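Local coordinates for probable enoyl-CoA hydratase/isomerase (Pseudomonas aeruginosa PAO1, PDB 5WYD), which probably acts as a crotonase-family enoyl-CoA hydratase/isomerase with hydro-lyase activity, and is implicated in biosynthesis of the diffusible signal factor, at residues H17-V21 with T31-P35; T39-D43 with E93-F98. The protein carries 1 engineered substitution. All blocks are in the same frame, centred on the assembly; numbering follows the deposited sequence.

Both contacts belong to the N-terminal part of the crotonase fold and follow one another along the chain, interaction 1 closing before interaction 2 opens; their centres lie about 15 Å apart. Interaction 1 pairs the open end of the hairpin 19-24/27-32, at the border of the six-stranded sheet. The chain then leaves strand 27-32 and passes through a loop into helix 42-57, whose start interaction 2 joins to helix 88-106. The two contacts touch directly: K18 NZ forms a salt bridge with D41 OD2, and the I32 side chain packs on the W40 ring. The loop between strand 27-32 and helix 42-57 thus ties the sheet edge to the helices.

Interaction 1: residues H17-V21 with T31-P35; sequences HKLTV and TINHP
T20 and T31 form the hydrogen-bonded antiparallel pair near the open end of the β-hairpin 19-24/27-32, whose first strand is an outermost strand of the six-stranded sheet in this chain. Two backbone bonds close the pair: T20 N gives to T31 O at 3.0 Å, and T31 N gives to T20 O at 2.8 Å. Both donors lie in the plane of the carbonyl they meet. L19 CA adds a CA-H...O contact to the same T31 O at 3.3 Å, nearly as straight as the N-H...O hydrogen bonds, with 152° at the hydrogen.

The threonine side chains share one face of the sheet. T20 carries OG1 between its backbone N and carbonyl carbon (chi1 82°), which sets this hydroxyl against the T31 side chain, 3.1 Å from T31 CB. T20 CG2 reaches diagonally toward N33, 4.2 Å from N33 CB. On the other face the non-hydrogen-bonded pair L19 and I32 meets loosely, L19 CD1 standing 4.5 Å from I32 CG2; L19 continues onto S44 of helix 42-57.

Where the strands give way to loop, K18 CB passes 3.2 Å from N33 O. The K18 side chain points the same way as that of H34, and its aliphatic part bends toward D41, with which the ammonium forms a salt bridge. The H34 backbone N is held by N38 OD1. T31 O takes two donors from the adjoining strand, T20 N-H and the weaker L19 CA-H, while the lysine charge is probably balanced by D41.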
loop_
_atom_site.group_PDB
_atom_site.type_symbol
_atom_site.label_atom_id
_atom_site.label_comp_id
_atom_site.label_asym_id
_atom_site.label_seq_id
_atom_site.Cartn_x
_atom_site.Cartn_y
_atom_site.Cartn_z
ATOM N N HIS A 17 -13.797 -24.990 -30.438
ATOM C CA HIS A 17 -13.176 -25.202 -31.742
ATOM C C HIS A 17 -12.545 -23.918 -32.260
ATOM O O HIS A 17 -11.604 -23.958 -33.064
ATOM C CB HIS A 17 -14.202 -25.763 -32.724
ATOM C CG HIS A 17 -14.356 -27.252 -32.631
ATOM N ND1 HIS A 17 -13.388 -28.124 -33.082
ATOM C CD2 HIS A 17 -15.349 -28.023 -32.123
ATOM C CE1 HIS A 17 -13.777 -29.367 -32.859
ATOM N NE2 HIS A 17 -14.965 -29.333 -32.280
ATOM N N LYS A 18 -13.018 -22.777 -31.761
ATOM C CA LYS A 18 -12.445 -21.486 -32.112
ATOM C C LYS A 18 -10.994 -21.367 -31.677
ATOM O O LYS A 18 -10.182 -20.747 -32.358
ATOM C CB LYS A 18 -13.272 -20.400 -31.473
ATOM C CG LYS A 18 -14.647 -20.504 -31.994
ATOM C CD LYS A 18 -15.526 -19.463 -31.404
ATOM C CE LYS A 18 -16.308 -19.968 -30.206
ATOM N NZ LYS A 18 -17.445 -19.052 -29.866
ATOM N N LEU A 19 -10.629 -21.946 -30.560
ATOM C CA LEU A 19 -9.248 -21.805 -30.144
ATOM C C LEU A 19 -8.454 -23.008 -30.605
ATOM O O LEU A 19 -8.811 -24.159 -30.329
ATOM C CB LEU A 19 -9.163 -21.604 -28.638
ATOM C CG LEU A 19 -9.373 -20.157 -28.151
ATOM C CD1 LEU A 19 -10.673 -19.521 -28.602
ATOM C CD2 LEU A 19 -9.337 -20.193 -26.625
ATOM N N THR A 20 -7.397 -22.720 -31.350
ATOM C CA THR A 20 -6.554 -23.724 -31.964
ATOM C C THR A 20 -5.227 -23.690 -31.254
ATOM O O THR A 20 -4.635 -22.618 -31.088
ATOM C CB THR A 20 -6.335 -23.440 -33.448
ATOM O OG1 THR A 20 -5.285 -22.472 -33.586
ATOM C CG2 THR A 20 -7.601 -22.915 -34.087
ATOM N N VAL A 21 -4.761 -24.854 -30.843
ATOM C CA VAL A 21 -3.503 -24.952 -30.142
ATOM C C VAL A 21 -2.559 -25.785 -30.990
ATOM O O VAL A 21 -2.897 -26.906 -31.395
ATOM C CB VAL A 21 -3.672 -25.556 -28.749
ATOM C CG1 VAL A 21 -2.316 -25.744 -28.160
ATOM C CG2 VAL A 21 -4.521 -24.660 -27.900
ATOM N N THR A 31 -4.448 -19.861 -31.271
ATOM C CA THR A 31 -5.013 -18.923 -32.215
ATOM C C THR A 31 -6.499 -18.783 -31.926
ATOM O O THR A 31 -7.194 -19.788 -31.723
ATOM C CB THR A 31 -4.774 -19.391 -33.642
ATOM O OG1 THR A 31 -3.363 -19.454 -33.876
ATOM C CG2 THR A 31 -5.348 -18.369 -34.615
ATOM N N ILE A 32 -6.947 -17.535 -31.782
ATOM C CA ILE A 32 -8.372 -17.252 -31.704
ATOM C C ILE A 32 -8.940 -17.399 -33.099
ATOM O O ILE A 32 -8.464 -16.747 -34.039
ATOM C CB ILE A 32 -8.631 -15.817 -31.249
ATOM C CG1 ILE A 32 -7.718 -15.439 -30.117
ATOM C CG2 ILE A 32 -10.094 -15.668 -30.851
ATOM C CD1 ILE A 32 -7.866 -13.993 -29.790
ATOM N N ASN A 33 -10.006 -18.161 -33.228
ATOM C CA ASN A 33 -10.605 -18.411 -34.518
ATOM C C ASN A 33 -12.106 -18.235 -34.386
ATOM O O ASN A 33 -12.858 -19.201 -34.413
ATOM C CB ASN A 33 -10.216 -19.793 -35.011
ATOM C CG ASN A 33 -10.581 -20.032 -36.429
ATOM O OD1 ASN A 33 -11.199 -19.195 -37.085
ATOM N ND2 ASN A 33 -10.200 -21.199 -36.927
ATOM N N HIS A 34 -12.541 -16.994 -34.261
ATOM C CA HIS A 34 -13.959 -16.695 -34.158
ATOM C C HIS A 34 -14.327 -15.816 -35.338
ATOM O O HIS A 34 -13.787 -14.714 -35.476
ATOM C CB HIS A 34 -14.272 -16.014 -32.823
ATOM C CG HIS A 34 -15.731 -15.862 -32.549
ATOM N ND1 HIS A 34 -16.347 -14.633 -32.532
ATOM C CD2 HIS A 34 -16.711 -16.778 -32.386
ATOM C CE1 HIS A 34 -17.635 -14.794 -32.297
ATOM N NE2 HIS A 34 -17.883 -16.088 -32.213
ATOM N N PRO A 35 -15.223 -16.243 -36.218
ATOM C CA PRO A 35 -15.385 -15.316 -37.342
ATOM C C PRO A 35 -16.440 -14.233 -37.077
ATOM O O PRO A 35 -17.277 -14.395 -36.201
ATOM C CB PRO A 35 -15.773 -16.236 -38.487
ATOM C CG PRO A 35 -15.177 -17.572 -38.119
ATOM C CD PRO A 35 -15.276 -17.657 -36.629
#

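Interaction 2: residues T39-D43 with E93-F98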
loop_
_atom_site.group_PDB
_atom_site.type_symbol
_atom_site.label_atom_id
_atom_site.label_comp_id
_atom_site.label_asym_id
_atom_site.label_seq_id
_atom_site.Cartn_x
_atom_site.Cartn_y
_atom_site.Cartn_z
ATOM N N THR A 39 -13.746 -11.894 -32.589
ATOM C CA THR A 39 -14.248 -11.326 -31.347
ATOM C C THR A 39 -14.381 -12.416 -30.288
ATOM O O THR A 39 -14.686 -13.574 -30.588
ATOM C CB THR A 39 -15.589 -10.609 -31.567
ATOM O OG1 THR A 39 -16.161 -10.240 -30.309
ATOM C CG2 THR A 39 -16.561 -11.512 -32.280
ATOM N N TRP A 40 -14.111 -12.035 -29.040
ATOM C CA TRP A 40 -14.189 -12.959 -27.912
ATOM C C TRP A 40 -15.600 -13.423 -27.618
ATOM O O TRP A 40 -16.570 -12.677 -27.779
ATOM C CB TRP A 40 -13.625 -12.339 -26.642
ATOM C CG TRP A 40 -12.192 -12.303 -26.661
ATOM C CD1 TRP A 40 -11.414 -11.232 -26.896
ATOM C CD2 TRP A 40 -11.321 -13.424 -26.494
ATOM N NE1 TRP A 40 -10.095 -11.603 -26.860
ATOM C CE2 TRP A 40 -10.016 -12.951 -26.618
ATOM C CE3 TRP A 40 -11.524 -14.786 -26.256
ATOM C CZ2 TRP A 40 -8.908 -13.788 -26.504
ATOM C CZ3 TRP A 40 -10.422 -15.613 -26.146
ATOM C CH2 TRP A 40 -9.135 -15.112 -26.272
ATOM N N ASP A 41 -15.689 -14.648 -27.117
ATOM C CA ASP A 41 -16.941 -15.292 -26.792
ATOM C C ASP A 41 -16.777 -15.948 -25.431
ATOM O O ASP A 41 -15.658 -16.150 -24.951
ATOM C CB ASP A 41 -17.266 -16.318 -27.896
ATOM C CG ASP A 41 -18.583 -17.036 -27.700
ATOM O OD1 ASP A 41 -19.187 -16.947 -26.608
ATOM O OD2 ASP A 41 -18.999 -17.723 -28.663
ATOM N N ARG A 42 -17.910 -16.242 -24.791
ATOM C CA ARG A 42 -17.866 -16.958 -23.518
ATOM C C ARG A 42 -17.193 -18.308 -23.652
ATOM O O ARG A 42 -16.444 -18.737 -22.764
ATOM C CB ARG A 42 -19.260 -17.231 -23.019
ATOM C CG ARG A 42 -19.262 -18.363 -22.006
ATOM C CD ARG A 42 -20.634 -18.719 -21.690
ATOM N NE ARG A 42 -21.377 -17.589 -21.220
ATOM C CZ ARG A 42 -21.590 -17.399 -19.949
ATOM N NH1 ARG A 42 -21.097 -18.291 -19.064
ATOM N NH2 ARG A 42 -22.314 -16.344 -19.615
ATOM N N ASP A 43 -17.523 -19.025 -24.723
ATOM C CA ASP A 43 -16.930 -20.333 -24.945
ATOM C C ASP A 43 -15.425 -20.176 -25.075
ATOM O O ASP A 43 -14.652 -20.984 -24.544
ATOM C CB ASP A 43 -17.547 -20.983 -26.202
ATOM C CG ASP A 43 -17.565 -22.529 -26.166
ATOM O OD1 ASP A 43 -16.888 -23.141 -25.318
ATOM O OD2 ASP A 43 -18.262 -23.135 -27.011
ATOM N N GLU A 93 -21.711 -11.185 -15.535
ATOM C CA GLU A 93 -21.056 -12.472 -15.733
ATOM C C GLU A 93 -19.942 -12.365 -16.755
ATOM O O GLU A 93 -18.875 -12.961 -16.577
ATOM C CB GLU A 93 -22.067 -13.532 -16.177
ATOM C CG GLU A 93 -21.502 -14.959 -16.297
ATOM C CD GLU A 93 -22.605 -15.926 -16.621
ATOM O OE1 GLU A 93 -23.624 -15.475 -17.173
ATOM O OE2 GLU A 93 -22.529 -17.118 -16.258
ATOM N N MET A 94 -20.166 -11.633 -17.848
ATOM C CA MET A 94 -19.105 -11.574 -18.849
ATOM C C MET A 94 -17.931 -10.744 -18.341
ATOM O O MET A 94 -16.773 -11.048 -18.644
ATOM C CB MET A 94 -19.615 -11.056 -20.193
ATOM C CG MET A 94 -20.771 -11.831 -20.766
ATOM S SD MET A 94 -20.649 -13.629 -20.651
ATOM C CE MET A 94 -19.088 -14.005 -21.457
ATOM N N ALA A 95 -18.198 -9.687 -17.573
ATOM C CA ALA A 95 -17.085 -8.922 -17.023
ATOM C C ALA A 95 -16.178 -9.815 -16.172
ATOM O O ALA A 95 -14.948 -9.681 -16.210
ATOM C CB ALA A 95 -17.613 -7.751 -16.198
ATOM N N ARG A 96 -16.772 -10.737 -15.405
ATOM C CA ARG A 96 -15.990 -11.659 -14.588
ATOM C C ARG A 96 -15.130 -12.562 -15.464
ATOM O O ARG A 96 -13.937 -12.750 -15.192
ATOM C CB ARG A 96 -16.948 -12.466 -13.709
ATOM C CG ARG A 96 -16.333 -13.458 -12.751
ATOM C CD ARG A 96 -15.701 -12.794 -11.553
ATOM N NE ARG A 96 -14.976 -13.791 -10.802
ATOM C CZ ARG A 96 -14.695 -13.707 -9.516
ATOM N NH1 ARG A 96 -14.032 -14.679 -8.912
ATOM N NH2 ARG A 96 -15.086 -12.667 -8.833
ATOM N N ARG A 97 -15.711 -13.064 -16.561
ATOM C CA ARG A 97 -15.009 -13.971 -17.461
ATOM C C ARG A 97 -13.786 -13.315 -18.080
ATOM O O ARG A 97 -12.730 -13.945 -18.190
ATOM C CB ARG A 97 -15.956 -14.425 -18.566
ATOM C CG ARG A 97 -17.065 -15.383 -18.149
ATOM C CD ARG A 97 -16.518 -16.594 -17.447
ATOM N NE ARG A 97 -17.569 -17.436 -16.884
ATOM C CZ ARG A 97 -18.035 -17.341 -15.640
ATOM N NH1 ARG A 97 -18.992 -18.171 -15.235
ATOM N NH2 ARG A 97 -17.562 -16.418 -14.806
ATOM N N PHE A 98 -13.913 -12.066 -18.525
ATOM C CA PHE A 98 -12.749 -11.394 -19.091
ATOM C C PHE A 98 -11.658 -11.261 -18.058
ATOM O O PHE A 98 -10.484 -11.527 -18.334
ATOM C CB PHE A 98 -13.085 -9.997 -19.602
ATOM C CG PHE A 98 -13.587 -9.960 -21.013
ATOM C CD1 PHE A 98 -12.721 -10.194 -22.054
ATOM C CD2 PHE A 98 -14.891 -9.600 -21.301
ATOM C CE1 PHE A 98 -13.137 -10.148 -23.360
ATOM C CE2 PHE A 98 -15.323 -9.520 -22.614
ATOM C CZ PHE A 98 -14.441 -9.820 -23.643
#
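R42 and E93 meet with their flat groups almost perpendicular, guanidinium and carboxylate planes 80° apart. R42 NH2 reaches E93 OE1 at 2.9 Å with an N-H...O angle of 153°. The oxygen lies near the edge and plane of the guanidinium, whereas the donor stands above the carboxylate plane. A second, weak bond runs from R42 NH1 to E93 OE2 at 3.4 Å, so the two nitrogens grip the carboxylate unequally. The E93 chain is extended, while R42 bends at chi3 to bring its terminal nitrogens over.

M94 crosses R42 at about a right angle. Its chain, folded at chi2 and chi3, lays SD 3.3 Å from R42 NH2 and brings CE to 3.6 Å from R42 CB, so the thioether touches the arginine at both ends, near its base and at its tip. R97, one turn after E93, completes a salt-bridge network: its NH1 is a long 3.8 Å from E93 OE2, a matter of charge alone because the oxygen lies well out of the guanidinium plane. The E93 carboxylate is shared by both arginines, strongly with R42 and only at long range with R97.

These residues join the first turn of helix 42-57 to helix 88-106 in the helical layer of the crotonase fold. D41 is the N-cap, its OD1 accepting a weak bond from D43 N.

Deeper in, W40 and F98 form an offset edge-to-face pair, with the F98 edge toward the indole face. The planes stand at 81°, and the centroid of the W40 five-membered ring is 5.8 Å from that of the F98 ring. F98 CE1 also packs 4.0 Å from W40 CB, and M82 touches both F98 and M94.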